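PDB 5O95: ribosomal RNA small subunit methyltransferase E from Legionella pneumophila, which probably methylates the N3 position of the uracil ring of a uridine in 16S ribosomal RNA, using S-adenosyl-L-methionine as methyl donor. Local coordinates for residues M97-S102 and I110-T115; V157-F162 and R208-H213; R183-Q188 and L216-G221; V192-G197 and I232-V237. All coordinates share one frame; numbering follows the deposited sequence.

How the contacts relate
All four contacts lie in the SPOUT-type methyltransferase domain and reach one parallel six-stranded sheet. Contact 1 comes first along the chain and closes before the others open. Contacts 2, 3 and 4 then interleave, since their segments alternate. Contacts 1 and 4 put helices 94-104 and 227-242 on the sheet; their centres are about 10 Å apart, and Ser102 packs on Leu235. Contact 2 is about 17 Å from contact 1, centre to centre, and joins it through neighbouring strands 109-114 and 152-158. Contact 3 lies at the other sheet edge, about 10 Å from contact 4, centre to centre, where Leu220 meets Ala234. Contacts 3 and 4 include Leu220, Gly221 and Gly197, residues that bind S-adenosyl-L-methionine.

Contact 1 (M97-S102 and I110-T115); sequences MVMQKS and ITPLIT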
loop_
_atom_site.group_PDB
_atom_site.type_symbol
_atom_site.label_atom_id
_atom_site.label_comp_id
_atom_site.label_asym_id
_atom_site.label_seq_id
_atom_site.Cartn_x
_atom_site.Cartn_y
_atom_site.Cartn_z
ATOM N N MET B 97 4.183 -7.157 5.252
ATOM C CA MET B 97 3.268 -6.132 4.769
ATOM C C MET B 97 2.445 -6.650 3.598
ATOM O O MET B 97 1.220 -6.446 3.552
ATOM C CB MET B 97 4.099 -4.905 4.368
ATOM C CG MET B 97 3.348 -3.608 4.411
ATOM S SD MET B 97 3.548 -2.779 2.846
ATOM C CE MET B 97 2.652 -3.912 1.814
ATOM N N VAL B 98 3.087 -7.356 2.665
ATOM C CA VAL B 98 2.383 -7.896 1.505
ATOM C C VAL B 98 1.325 -8.900 1.932
ATOM O O VAL B 98 0.230 -8.925 1.372
ATOM C CB VAL B 98 3.368 -8.522 0.505
ATOM C CG1 VAL B 98 2.630 -9.251 -0.588
ATOM C CG2 VAL B 98 4.260 -7.434 -0.103
ATOM N N MET B 99 1.665 -9.788 2.877
ATOM C CA MET B 99 0.682 -10.733 3.393
ATOM C C MET B 99 -0.545 -10.006 3.920
ATOM O O MET B 99 -1.685 -10.397 3.629
ATOM C CB MET B 99 1.306 -11.580 4.505
ATOM C CG MET B 99 2.401 -12.532 4.028
ATOM S SD MET B 99 1.747 -13.876 3.025
ATOM C CE MET B 99 3.275 -14.473 2.270
ATOM N N GLN B 100 -0.344 -8.977 4.746
ATOM C CA GLN B 100 -1.492 -8.289 5.345
ATOM C C GLN B 100 -2.319 -7.563 4.290
ATOM O O GLN B 100 -3.550 -7.716 4.222
ATOM C CB GLN B 100 -1.006 -7.318 6.422
ATOM C CG GLN B 100 -2.117 -6.465 7.003
ATOM C CD GLN B 100 -1.619 -5.477 8.029
ATOM O OE1 GLN B 100 -1.273 -4.344 7.696
ATOM N NE2 GLN B 100 -1.585 -5.898 9.291
ATOM N N LYS B 101 -1.666 -6.768 3.453
ATOM C CA LYS B 101 -2.406 -5.930 2.529
ATOM C C LYS B 101 -2.989 -6.716 1.360
ATOM O O LYS B 101 -4.022 -6.299 0.816
ATOM C CB LYS B 101 -1.502 -4.780 2.078
ATOM C CG LYS B 101 -1.154 -3.869 3.294
ATOM C CD LYS B 101 -0.670 -2.497 2.952
ATOM C CE LYS B 101 -0.423 -1.735 4.254
ATOM N NZ LYS B 101 -1.519 -1.966 5.251
ATOM N N SER B 102 -2.351 -7.812 0.935
ATOM C CA SER B 102 -2.937 -8.576 -0.160
ATOM C C SER B 102 -4.224 -9.251 0.299
ATOM O O SER B 102 -5.193 -9.335 -0.460
ATOM C CB SER B 102 -1.942 -9.578 -0.735
ATOM O OG SER B 102 -1.630 -10.589 0.205
ATOM N N ILE B 110 -1.666 -16.919 -2.344
ATOM C CA ILE B 110 -0.356 -16.275 -2.265
ATOM C C ILE B 110 0.707 -17.362 -2.267
ATOM O O ILE B 110 0.652 -18.267 -1.431
ATOM C CB ILE B 110 -0.197 -15.437 -0.981
ATOM C CG1 ILE B 110 -1.333 -14.438 -0.826
ATOM C CG2 ILE B 110 1.153 -14.693 -1.017
ATOM C CD1 ILE B 110 -1.499 -13.943 0.594
ATOM N N THR B 111 1.696 -17.242 -3.155
ATOM C CA THR B 111 2.866 -18.127 -3.155
ATOM C C THR B 111 4.129 -17.310 -2.922
ATOM O O THR B 111 4.429 -16.411 -3.723
ATOM C CB THR B 111 2.992 -18.887 -4.487
ATOM O OG1 THR B 111 1.867 -19.756 -4.657
ATOM C CG2 THR B 111 4.293 -19.712 -4.516
ATOM N N PRO B 112 4.884 -17.550 -1.853
ATOM C CA PRO B 112 6.219 -16.946 -1.753
ATOM C C PRO B 112 7.089 -17.525 -2.856
ATOM O O PRO B 112 7.108 -18.731 -3.080
ATOM C CB PRO B 112 6.702 -17.376 -0.359
ATOM C CG PRO B 112 5.427 -17.772 0.391
ATOM C CD PRO B 112 4.540 -18.347 -0.667
ATOM N N LEU B 113 7.784 -16.648 -3.575
ATOM C CA LEU B 113 8.491 -17.029 -4.784
ATOM C C LEU B 113 9.987 -16.851 -4.576
ATOM O O LEU B 113 10.428 -15.858 -3.995
ATOM C CB LEU B 113 8.021 -16.155 -5.952
ATOM C CG LEU B 113 8.408 -16.592 -7.365
ATOM C CD1 LEU B 113 7.808 -17.964 -7.712
ATOM C CD2 LEU B 113 7.969 -15.539 -8.367
ATOM N N ILE B 114 10.765 -17.817 -5.053
ATOM C CA ILE B 114 12.223 -17.724 -5.061
ATOM C C ILE B 114 12.644 -17.568 -6.506
ATOM O O ILE B 114 12.275 -18.384 -7.360
ATOM C CB ILE B 114 12.869 -18.963 -4.416
ATOM C CG1 ILE B 114 12.261 -19.191 -3.029
ATOM C CG2 ILE B 114 14.373 -18.769 -4.341
ATOM C CD1 ILE B 114 12.533 -20.585 -2.471
ATOM N N THR B 115 13.382 -16.491 -6.791
ATOM C CA THR B 115 13.879 -16.190 -8.118
ATOM C C THR B 115 15.369 -15.917 -8.013
ATOM O O THR B 115 15.928 -15.819 -6.916
ATOM C CB THR B 115 13.160 -14.981 -8.743
ATOM O OG1 THR B 115 13.716 -13.770 -8.222
ATOM C CG2 THR B 115 11.670 -15.019 -8.445
#
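Ile110 sends both of its branches to helix residues 97-102. Its CD1 lies 3.4 Å from OG of Ser102, and its CG2 lies 3.9 Å from CE of Met99. The Met99 chain bends at chi2 (-70°), which carries the sulfur and methyl across the isoleucine at a slant. SD of Met99 is 4.1 Å from CD1 of Ile110. This is the tight part, and all of it is buried. Ser102 keeps its hydroxyl turned back to its own helix, with OG between the backbone N and the carbonyl carbon (chi1 66°). It donates to Val98 O at 2.8 Å. The amide N of Ser102 reaches the same oxygen from the opposite face of its plane. The polar OG is thus satisfied although a methyl sits against it. The two segments belong to a beta-alpha-beta unit formed by strand 82-88, helix 94-104 and strand 109-114. Helix and strand run nearly antiparallel, at 162°. The contact thins toward Pro112, whose CG is 4.4 Å from Met99 CE; Trp134 of helix 124-145 packs on both residues. Away from the strand, Gln100 is partly exposed, whereas Lys101 is buried against the second subunit, where NZ forms a salt bridge with Glu228 of that chain.

Contact 2 (V157-F162 and R208-H213); sequences VYLDQF and RLTSGH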
loop_
_atom_site.group_PDB
_atom_site.type_symbol
_atom_site.label_atom_id
_atom_site.label_comp_id
_atom_site.label_asym_id
_atom_site.label_seq_id
_atom_site.Cartn_x
_atom_site.Cartn_y
_atom_site.Cartn_z
ATOM N N VAL B 157 7.971 -21.754 -3.692
ATOM C CA VAL B 157 8.501 -22.507 -4.823
ATOM C C VAL B 157 9.419 -21.599 -5.626
ATOM O O VAL B 157 9.336 -20.367 -5.554
ATOM C CB VAL B 157 7.414 -23.092 -5.758
ATOM C CG1 VAL B 157 6.543 -24.130 -5.035
ATOM C CG2 VAL B 157 6.568 -21.994 -6.377
ATOM N N TYR B 158 10.297 -22.235 -6.404
ATOM C CA TYR B 158 11.090 -21.490 -7.370
ATOM C C TYR B 158 10.244 -21.109 -8.579
ATOM O O TYR B 158 9.196 -21.696 -8.858
ATOM C CB TYR B 158 12.301 -22.308 -7.829
ATOM C CG TYR B 158 13.403 -22.386 -6.801
ATOM C CD1 TYR B 158 13.374 -23.336 -5.793
ATOM C CD2 TYR B 158 14.466 -21.494 -6.829
ATOM C CE1 TYR B 158 14.375 -23.400 -4.843
ATOM C CE2 TYR B 158 15.472 -21.553 -5.888
ATOM C CZ TYR B 158 15.421 -22.504 -4.896
ATOM O OH TYR B 158 16.422 -22.565 -3.957
ATOM N N LEU B 159 10.733 -20.113 -9.313
ATOM C CA LEU B 159 9.976 -19.561 -10.429
ATOM C C LEU B 159 9.622 -20.631 -11.459
ATOM O O LEU B 159 8.525 -20.609 -12.029
ATOM C CB LEU B 159 10.781 -18.435 -11.075
ATOM C CG LEU B 159 10.190 -17.773 -12.322
ATOM C CD1 LEU B 159 9.047 -16.811 -11.970
ATOM C CD2 LEU B 159 11.280 -17.054 -13.093
ATOM N N ASP B 160 10.538 -21.564 -11.731
ATOM C CA ASP B 160 10.258 -22.555 -12.764
ATOM C C ASP B 160 9.094 -23.460 -12.375
ATOM O O ASP B 160 8.241 -23.775 -13.212
ATOM C CB ASP B 160 11.507 -23.369 -13.123
ATOM C CG ASP B 160 12.077 -24.134 -11.950
ATOM O OD1 ASP B 160 11.704 -23.866 -10.793
ATOM O OD2 ASP B 160 12.923 -25.018 -12.195
ATOM N N GLN B 161 9.041 -23.887 -11.111
ATOM C CA GLN B 161 7.879 -24.645 -10.653
ATOM C C GLN B 161 6.606 -23.816 -10.743
ATOM O O GLN B 161 5.550 -24.326 -11.137
ATOM C CB GLN B 161 8.083 -25.147 -9.224
ATOM C CG GLN B 161 6.908 -25.968 -8.734
ATOM C CD GLN B 161 7.177 -26.673 -7.422
ATOM O OE1 GLN B 161 8.213 -26.469 -6.793
ATOM N NE2 GLN B 161 6.232 -27.507 -6.998
ATOM N N PHE B 162 6.675 -22.530 -10.390
ATOM C CA PHE B 162 5.463 -21.720 -10.415
ATOM C C PHE B 162 4.902 -21.593 -11.825
ATOM O O PHE B 162 3.697 -21.761 -12.040
ATOM C CB PHE B 162 5.691 -20.342 -9.799
ATOM C CG PHE B 162 4.447 -19.526 -9.741
ATOM C CD1 PHE B 162 3.568 -19.657 -8.678
ATOM C CD2 PHE B 162 4.134 -18.648 -10.768
ATOM C CE1 PHE B 162 2.399 -18.909 -8.635
ATOM C CE2 PHE B 162 2.967 -17.907 -10.735
ATOM C CZ PHE B 162 2.099 -18.040 -9.669
ATOM N N ARG B 208 12.643 -15.838 -20.504
ATOM C CA ARG B 208 12.371 -16.863 -21.506
ATOM C C ARG B 208 11.455 -17.934 -20.926
ATOM O O ARG B 208 10.534 -18.416 -21.596
ATOM C CB ARG B 208 13.695 -17.447 -22.002
ATOM C CG ARG B 208 13.576 -18.564 -23.014
ATOM C CD ARG B 208 14.907 -18.798 -23.740
ATOM N NE ARG B 208 16.061 -18.849 -22.839
ATOM C CZ ARG B 208 16.993 -17.901 -22.755
ATOM N NH1 ARG B 208 16.916 -16.818 -23.519
ATOM N NH2 ARG B 208 18.007 -18.035 -21.908
ATOM N N LEU B 209 11.655 -18.265 -19.654
ATOM C CA LEU B 209 10.828 -19.267 -18.994
ATOM C C LEU B 209 9.416 -18.746 -18.746
ATOM O O LEU B 209 8.431 -19.443 -19.017
ATOM C CB LEU B 209 11.497 -19.672 -17.686
ATOM C CG LEU B 209 10.959 -20.875 -16.927
ATOM C CD1 LEU B 209 11.209 -22.157 -17.705
ATOM C CD2 LEU B 209 11.654 -20.909 -15.594
ATOM N N THR B 210 9.293 -17.519 -18.229
ATOM C CA THR B 210 7.966 -16.962 -17.970
ATOM C C THR B 210 7.200 -16.729 -19.270
ATOM O O THR B 210 6.026 -17.099 -19.385
ATOM C CB THR B 210 8.052 -15.682 -17.124
ATOM O OG1 THR B 210 8.731 -14.642 -17.851
ATOM C CG2 THR B 210 8.789 -15.942 -15.805
ATOM N N SER B 211 7.849 -16.131 -20.271
ATOM C CA SER B 211 7.155 -15.872 -21.530
ATOM C C SER B 211 6.813 -17.168 -22.258
ATOM O O SER B 211 5.757 -17.265 -22.893
ATOM C CB SER B 211 7.968 -14.927 -22.421
ATOM O OG SER B 211 9.240 -15.463 -22.733
ATOM N N GLY B 212 7.680 -18.179 -22.163
ATOM C CA GLY B 212 7.385 -19.474 -22.755
ATOM C C GLY B 212 6.214 -20.185 -22.112
ATOM O O GLY B 212 5.622 -21.076 -22.732
ATOM N N HIS B 213 5.869 -19.821 -20.882
ATOM C CA HIS B 213 4.675 -20.345 -20.234
ATOM C C HIS B 213 3.495 -19.387 -20.306
ATOM O O HIS B 213 2.517 -19.574 -19.575
ATOM C CB HIS B 213 4.962 -20.741 -18.786
ATOM C CG HIS B 213 5.832 -21.948 -18.660
ATOM N ND1 HIS B 213 7.176 -21.925 -18.954
ATOM C CD2 HIS B 213 5.550 -23.215 -18.276
ATOM C CE1 HIS B 213 7.688 -23.129 -18.761
ATOM N NE2 HIS B 213 6.722 -23.929 -18.351
#
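The start of helix 159-165 meets helix 204-212 in the methyltransferase domain, just beyond the end of an outer strand of the parallel sheet. Leu159 and Thr210 make the buried half of the contact. The Thr210 methyl CG2 faces the fork of the leucine, 3.8 Å from Leu159 CD2 and 3.9 Å from Leu159 CD1. The two side chains cross at about a right angle. Thr210 holds its hydroxyl between backbone N and carbonyl carbon (chi1 65°), which places CG2 for this touch, while OG1 bonds to Ile207 O in its own helix. The second half is more exposed. There Leu209 lays CD2 against the helix backbone and CB of Asp160; the distance from Leu209 CD2 to Asp160 CB is 3.5 Å. The Asp160 carboxylate turns back to its own helix, where OD1 takes a weak bond from the amide of Gln161. No hydrogen bond joins the two segments. His213 turns back on helix 204-212: its ND1 donates to Leu209 O at 2.8 Å, with an N-H...O angle of 153°. Val163, one turn on from Leu159, also touches Leu209, Thr210 and His213. Beneath the helix start, Leu159 and Phe162 pack on Leu113 of strand 109-114 and on Ile195 of strand 191-196.

Contact 3 (R183-Q188 and L216-G221); sequences RDYPVQ and LPLSLG
The hydroxyl of Tyr185 donates to the backbone carbonyl of Pro217, with OH 2.6 Å from O. The bond is short but does not follow a lone pair. The donor stands above the carbonyl plane, 42° out of it, and the angle at the oxygen is 131°. Pro217 O lies at the edge of the tyrosine ring, near the ring plane. Two leucines of the same segment, 216-221, flank the ring, near CE1 and near CE2. Leu216 reaches the CE1 side, with its CD1 3.5 Å from Tyr185 CE1 and its CB 3.6 Å from that same atom. Leu218 comes to the CE2 side. Its CD1 meets the ring edge, 4.1 Å from both CE2 and CD2 of Tyr185. Both leucines cross the tyrosine at a slant. With CG anti to the carbonyl carbon (chi1 -66°), Tyr185 sends its ring from the loop to the strand. Pro217 adds its CD, 3.8 Å from Tyr185 OH.

The loop after strand 170-174 is in this way laid over strand 216-218, an outermost strand of the parallel sheet within this chain. Lys180 of the loop and Leu172 of strand 170-174 also touch Tyr185. Farther along the same segment, Leu220 and Gly221 bind S-adenosyl-L-methionine, and Leu218 packs on Leu174, another binding residue. The chemistry is mixed. One polar bond ties the end of the phenol, which points across the strand, to the Pro217 carbonyl. Leu216 near CE1 and Leu218 at the CE2 edge probably limit how the ring can shift.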
loop_
_atom_site.group_PDB
_atom_site.type_symbol
_atom_site.label_atom_id
_atom_site.label_comp_id
_atom_site.label_asym_id
_atom_site.label_seq_id
_atom_site.Cartn_x
_atom_site.Cartn_y
_atom_site.Cartn_z
ATOM N N ARG B 183 -5.056 -1.958 -19.497
ATOM C CA ARG B 183 -6.086 -1.784 -20.511
ATOM C C ARG B 183 -5.962 -2.777 -21.656
ATOM O O ARG B 183 -6.936 -2.977 -22.388
ATOM C CB ARG B 183 -6.021 -0.364 -21.080
ATOM C CG ARG B 183 -6.302 0.716 -20.056
ATOM C CD ARG B 183 -6.311 2.097 -20.709
ATOM N NE ARG B 183 -7.244 2.992 -20.023
ATOM C CZ ARG B 183 -6.884 3.856 -19.082
ATOM N NH1 ARG B 183 -5.608 3.951 -18.729
ATOM N NH2 ARG B 183 -7.795 4.624 -18.499
ATOM N N ASP B 184 -4.795 -3.389 -21.840
ATOM C CA ASP B 184 -4.556 -4.277 -22.973
ATOM C C ASP B 184 -4.742 -5.748 -22.629
ATOM O O ASP B 184 -4.522 -6.600 -23.495
ATOM C CB ASP B 184 -3.141 -4.077 -23.514
ATOM C CG ASP B 184 -2.872 -2.644 -23.906
ATOM O OD1 ASP B 184 -3.715 -2.054 -24.613
ATOM O OD2 ASP B 184 -1.827 -2.104 -23.484
ATOM N N TYR B 185 -5.122 -6.064 -21.395
ATOM C CA TYR B 185 -5.297 -7.456 -21.013
ATOM C C TYR B 185 -6.729 -7.701 -20.562
ATOM O O TYR B 185 -7.362 -6.809 -19.990
ATOM C CB TYR B 185 -4.342 -7.831 -19.872
ATOM C CG TYR B 185 -2.896 -7.781 -20.285
ATOM C CD1 TYR B 185 -2.424 -8.590 -21.312
ATOM C CD2 TYR B 185 -2.002 -6.921 -19.658
ATOM C CE1 TYR B 185 -1.102 -8.543 -21.710
ATOM C CE2 TYR B 185 -0.674 -6.869 -20.054
ATOM C CZ TYR B 185 -0.234 -7.694 -21.067
ATOM O OH TYR B 185 1.084 -7.649 -21.470
ATOM N N PRO B 186 -7.265 -8.908 -20.798
ATOM C CA PRO B 186 -8.641 -9.254 -20.374
ATOM C C PRO B 186 -8.712 -9.569 -18.884
ATOM O O PRO B 186 -8.809 -10.729 -18.445
ATOM C CB PRO B 186 -8.956 -10.466 -21.257
ATOM C CG PRO B 186 -7.631 -11.156 -21.398
ATOM C CD PRO B 186 -6.622 -10.017 -21.528
ATOM N N VAL B 187 -8.644 -8.519 -18.067
ATOM C CA VAL B 187 -8.698 -8.663 -16.614
ATOM C C VAL B 187 -10.163 -8.842 -16.232
ATOM O O VAL B 187 -10.930 -7.881 -16.165
ATOM C CB VAL B 187 -8.051 -7.483 -15.887
ATOM C CG1 VAL B 187 -8.078 -7.725 -14.391
ATOM C CG2 VAL B 187 -6.611 -7.265 -16.374
ATOM N N GLN B 188 -10.553 -10.087 -15.982
ATOM C CA GLN B 188 -11.932 -10.459 -15.713
ATOM C C GLN B 188 -11.918 -11.844 -15.095
ATOM O O GLN B 188 -10.932 -12.576 -15.236
ATOM C CB GLN B 188 -12.749 -10.478 -17.007
ATOM C CG GLN B 188 -12.209 -11.432 -18.041
ATOM C CD GLN B 188 -12.817 -11.197 -19.406
ATOM O OE1 GLN B 188 -12.735 -10.097 -19.952
ATOM N NE2 GLN B 188 -13.444 -12.229 -19.960
ATOM N N LEU B 216 2.444 -12.703 -19.453
ATOM C CA LEU B 216 2.486 -11.496 -20.269
ATOM C C LEU B 216 2.913 -10.300 -19.425
ATOM O O LEU B 216 2.437 -10.136 -18.298
ATOM C CB LEU B 216 1.098 -11.223 -20.849
ATOM C CG LEU B 216 0.517 -12.361 -21.693
ATOM C CD1 LEU B 216 -0.868 -12.009 -22.214
ATOM C CD2 LEU B 216 1.442 -12.741 -22.835
ATOM N N PRO B 217 3.786 -9.438 -19.952
ATOM C CA PRO B 217 4.392 -8.384 -19.117
ATOM C C PRO B 217 3.452 -7.215 -18.871
ATOM O O PRO B 217 2.846 -6.679 -19.801
ATOM C CB PRO B 217 5.609 -7.938 -19.938
ATOM C CG PRO B 217 5.266 -8.290 -21.365
ATOM C CD PRO B 217 4.411 -9.540 -21.279
ATOM N N LEU B 218 3.356 -6.810 -17.606
ATOM C CA LEU B 218 2.483 -5.725 -17.177
ATOM C C LEU B 218 3.323 -4.571 -16.649
ATOM O O LEU B 218 4.316 -4.783 -15.949
ATOM C CB LEU B 218 1.578 -6.227 -16.054
ATOM C CG LEU B 218 0.609 -5.223 -15.442
ATOM C CD1 LEU B 218 -0.413 -4.796 -16.480
ATOM C CD2 LEU B 218 -0.090 -5.862 -14.240
ATOM N N SER B 219 2.937 -3.348 -17.004
ATOM C CA SER B 219 3.536 -2.159 -16.420
ATOM C C SER B 219 2.573 -1.531 -15.426
ATOM O O SER B 219 1.357 -1.759 -15.473
ATOM C CB SER B 219 3.875 -1.120 -17.499
ATOM O OG SER B 219 2.716 -0.745 -18.234
ATOM N N LEU B 220 3.135 -0.710 -14.532
ATOM C CA LEU B 220 2.364 0.036 -13.546
ATOM C C LEU B 220 2.955 1.442 -13.389
ATOM O O LEU B 220 3.313 1.871 -12.295
ATOM C CB LEU B 220 2.281 -0.684 -12.200
ATOM C CG LEU B 220 1.413 -1.949 -12.162
ATOM C CD1 LEU B 220 1.592 -2.674 -10.827
ATOM C CD2 LEU B 220 -0.075 -1.667 -12.422
ATOM N N GLY B 221 3.050 2.162 -14.510
ATOM C CA GLY B 221 3.523 3.532 -14.511
ATOM C C GLY B 221 5.023 3.702 -14.685
ATOM O O GLY B 221 5.797 2.741 -14.715
#

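Contact 4 (V192-G197 and I232-V237); sequences VALIIG and ITALSV
Leu194 and Ala234 carry this contact, with CD2 of the leucine pressed on CB of the alanine at 3.5 Å, tighter than usual for two carbons. Helix 227-242 here lies on strand 191-196, an inner strand of the parallel sheet in the SPOUT-type domain. Leu194 has CG anti to the backbone N (chi1 172°), and from there one methyl extends to the helix. Ile196, two residues on and on the same side of the strand, adds a looser touch: its CD1 is 4.4 Å from Ala234 CB. The nearest CA atoms, those of Leu194 and Ala234, are 8.4 Å apart. All three side chains are buried, and no hydrogen bond crosses between the segments. In the next shell, Ile196 packs on Leu174, and Ala234 packs on Leu220. Both partners bind S-adenosyl-L-methionine, as does Gly197 at the end of the strand segment. The far side of the helix faces the second subunit, where Ile232 meets Ile232 of the other chain and Ser236 OG hydrogen-bonds to Thr233 OG1 of the second subunit. Within its own helix, Ser236 OG donates to Ile232 O at 2.8 Å, from the face opposite to that used by Ser236 N.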
loop_
_atom_site.group_PDB
_atom_site.type_symbol
_atom_site.label_atom_id
_atom_site.label_comp_id
_atom_site.label_asym_id
_atom_site.label_seq_id
_atom_site.Cartn_x
_atom_site.Cartn_y
_atom_site.Cartn_z
ATOM N N VAL B 192 -6.510 -14.940 -12.243
ATOM C CA VAL B 192 -5.306 -14.327 -12.791
ATOM C C VAL B 192 -4.138 -14.725 -11.904
ATOM O O VAL B 192 -4.253 -14.731 -10.674
ATOM C CB VAL B 192 -5.469 -12.795 -12.924
ATOM C CG1 VAL B 192 -5.872 -12.171 -11.609
ATOM C CG2 VAL B 192 -4.188 -12.146 -13.454
ATOM N N ALA B 193 -3.019 -15.082 -12.536
ATOM C CA ALA B 193 -1.756 -15.300 -11.840
ATOM C C ALA B 193 -0.894 -14.075 -12.091
ATOM O O ALA B 193 -0.823 -13.590 -13.222
ATOM C CB ALA B 193 -1.047 -16.559 -12.343
ATOM N N LEU B 194 -0.308 -13.540 -11.028
ATOM C CA LEU B 194 0.525 -12.345 -11.117
ATOM C C LEU B 194 1.847 -12.622 -10.430
ATOM O O LEU B 194 1.873 -12.922 -9.231
ATOM C CB LEU B 194 -0.161 -11.171 -10.414
ATOM C CG LEU B 194 0.642 -9.888 -10.252
ATOM C CD1 LEU B 194 0.890 -9.257 -11.609
ATOM C CD2 LEU B 194 -0.114 -8.952 -9.308
ATOM N N ILE B 195 2.937 -12.481 -11.180
ATOM C CA ILE B 195 4.292 -12.624 -10.661
ATOM C C ILE B 195 4.853 -11.236 -10.385
ATOM O O ILE B 195 4.944 -10.405 -11.295
ATOM C CB ILE B 195 5.193 -13.363 -11.660
ATOM C CG1 ILE B 195 4.693 -14.792 -11.867
ATOM C CG2 ILE B 195 6.632 -13.393 -11.136
ATOM C CD1 ILE B 195 5.480 -15.570 -12.878
ATOM N N ILE B 196 5.239 -10.989 -9.137
ATOM C CA ILE B 196 6.007 -9.805 -8.762
ATOM C C ILE B 196 7.389 -10.285 -8.376
ATOM O O ILE B 196 7.533 -11.067 -7.427
ATOM C CB ILE B 196 5.356 -9.081 -7.584
ATOM C CG1 ILE B 196 3.889 -8.838 -7.925
ATOM C CG2 ILE B 196 6.135 -7.812 -7.228
ATOM C CD1 ILE B 196 3.396 -7.533 -7.541
ATOM N N GLY B 197 8.405 -9.835 -9.117
ATOM C CA GLY B 197 9.766 -10.220 -8.844
ATOM C C GLY B 197 10.438 -9.338 -7.815
ATOM O O GLY B 197 9.841 -8.422 -7.245
ATOM N N ILE B 232 0.697 -4.283 -3.872
ATOM C CA ILE B 232 -0.608 -3.753 -3.487
ATOM C C ILE B 232 -1.191 -2.883 -4.601
ATOM O O ILE B 232 -2.403 -2.871 -4.817
ATOM C CB ILE B 232 -0.532 -3.066 -2.113
ATOM C CG1 ILE B 232 0.109 -4.019 -1.086
ATOM C CG2 ILE B 232 -1.942 -2.709 -1.614
ATOM C CD1 ILE B 232 -0.347 -5.516 -1.186
ATOM N N THR B 233 -0.350 -2.169 -5.351
ATOM C CA THR B 233 -0.830 -1.422 -6.508
ATOM C C THR B 233 -1.387 -2.349 -7.585
ATOM O O THR B 233 -2.446 -2.074 -8.171
ATOM C CB THR B 233 0.351 -0.597 -7.073
ATOM O OG1 THR B 233 0.744 0.370 -6.082
ATOM C CG2 THR B 233 -0.016 0.097 -8.382
ATOM N N ALA B 234 -0.698 -3.455 -7.863
ATOM C CA ALA B 234 -1.173 -4.373 -8.891
ATOM C C ALA B 234 -2.502 -5.002 -8.484
ATOM O O ALA B 234 -3.432 -5.090 -9.292
ATOM C CB ALA B 234 -0.129 -5.474 -9.122
ATOM N N LEU B 235 -2.597 -5.458 -7.237
ATOM C CA LEU B 235 -3.853 -6.040 -6.773
ATOM C C LEU B 235 -4.991 -5.035 -6.845
ATOM O O LEU B 235 -6.115 -5.388 -7.227
ATOM C CB LEU B 235 -3.711 -6.566 -5.352
ATOM C CG LEU B 235 -2.791 -7.776 -5.208
ATOM C CD1 LEU B 235 -2.731 -8.203 -3.789
ATOM C CD2 LEU B 235 -3.275 -8.906 -6.089
ATOM N N SER B 236 -4.722 -3.776 -6.486
ATOM C CA SER B 236 -5.768 -2.749 -6.560
ATOM C C SER B 236 -6.226 -2.542 -7.995
ATOM O O SER B 236 -7.425 -2.426 -8.273
ATOM C CB SER B 236 -5.227 -1.426 -6.003
ATOM O OG SER B 236 -4.826 -1.498 -4.648
ATOM N N VAL B 237 -5.269 -2.440 -8.920
ATOM C CA VAL B 237 -5.626 -2.186 -10.307
ATOM C C VAL B 237 -6.367 -3.378 -10.895
ATOM O O VAL B 237 -7.371 -3.216 -11.593
ATOM C CB VAL B 237 -4.374 -1.822 -11.127
ATOM C CG1 VAL B 237 -4.722 -1.752 -12.605
ATOM C CG2 VAL B 237 -3.772 -0.509 -10.644
#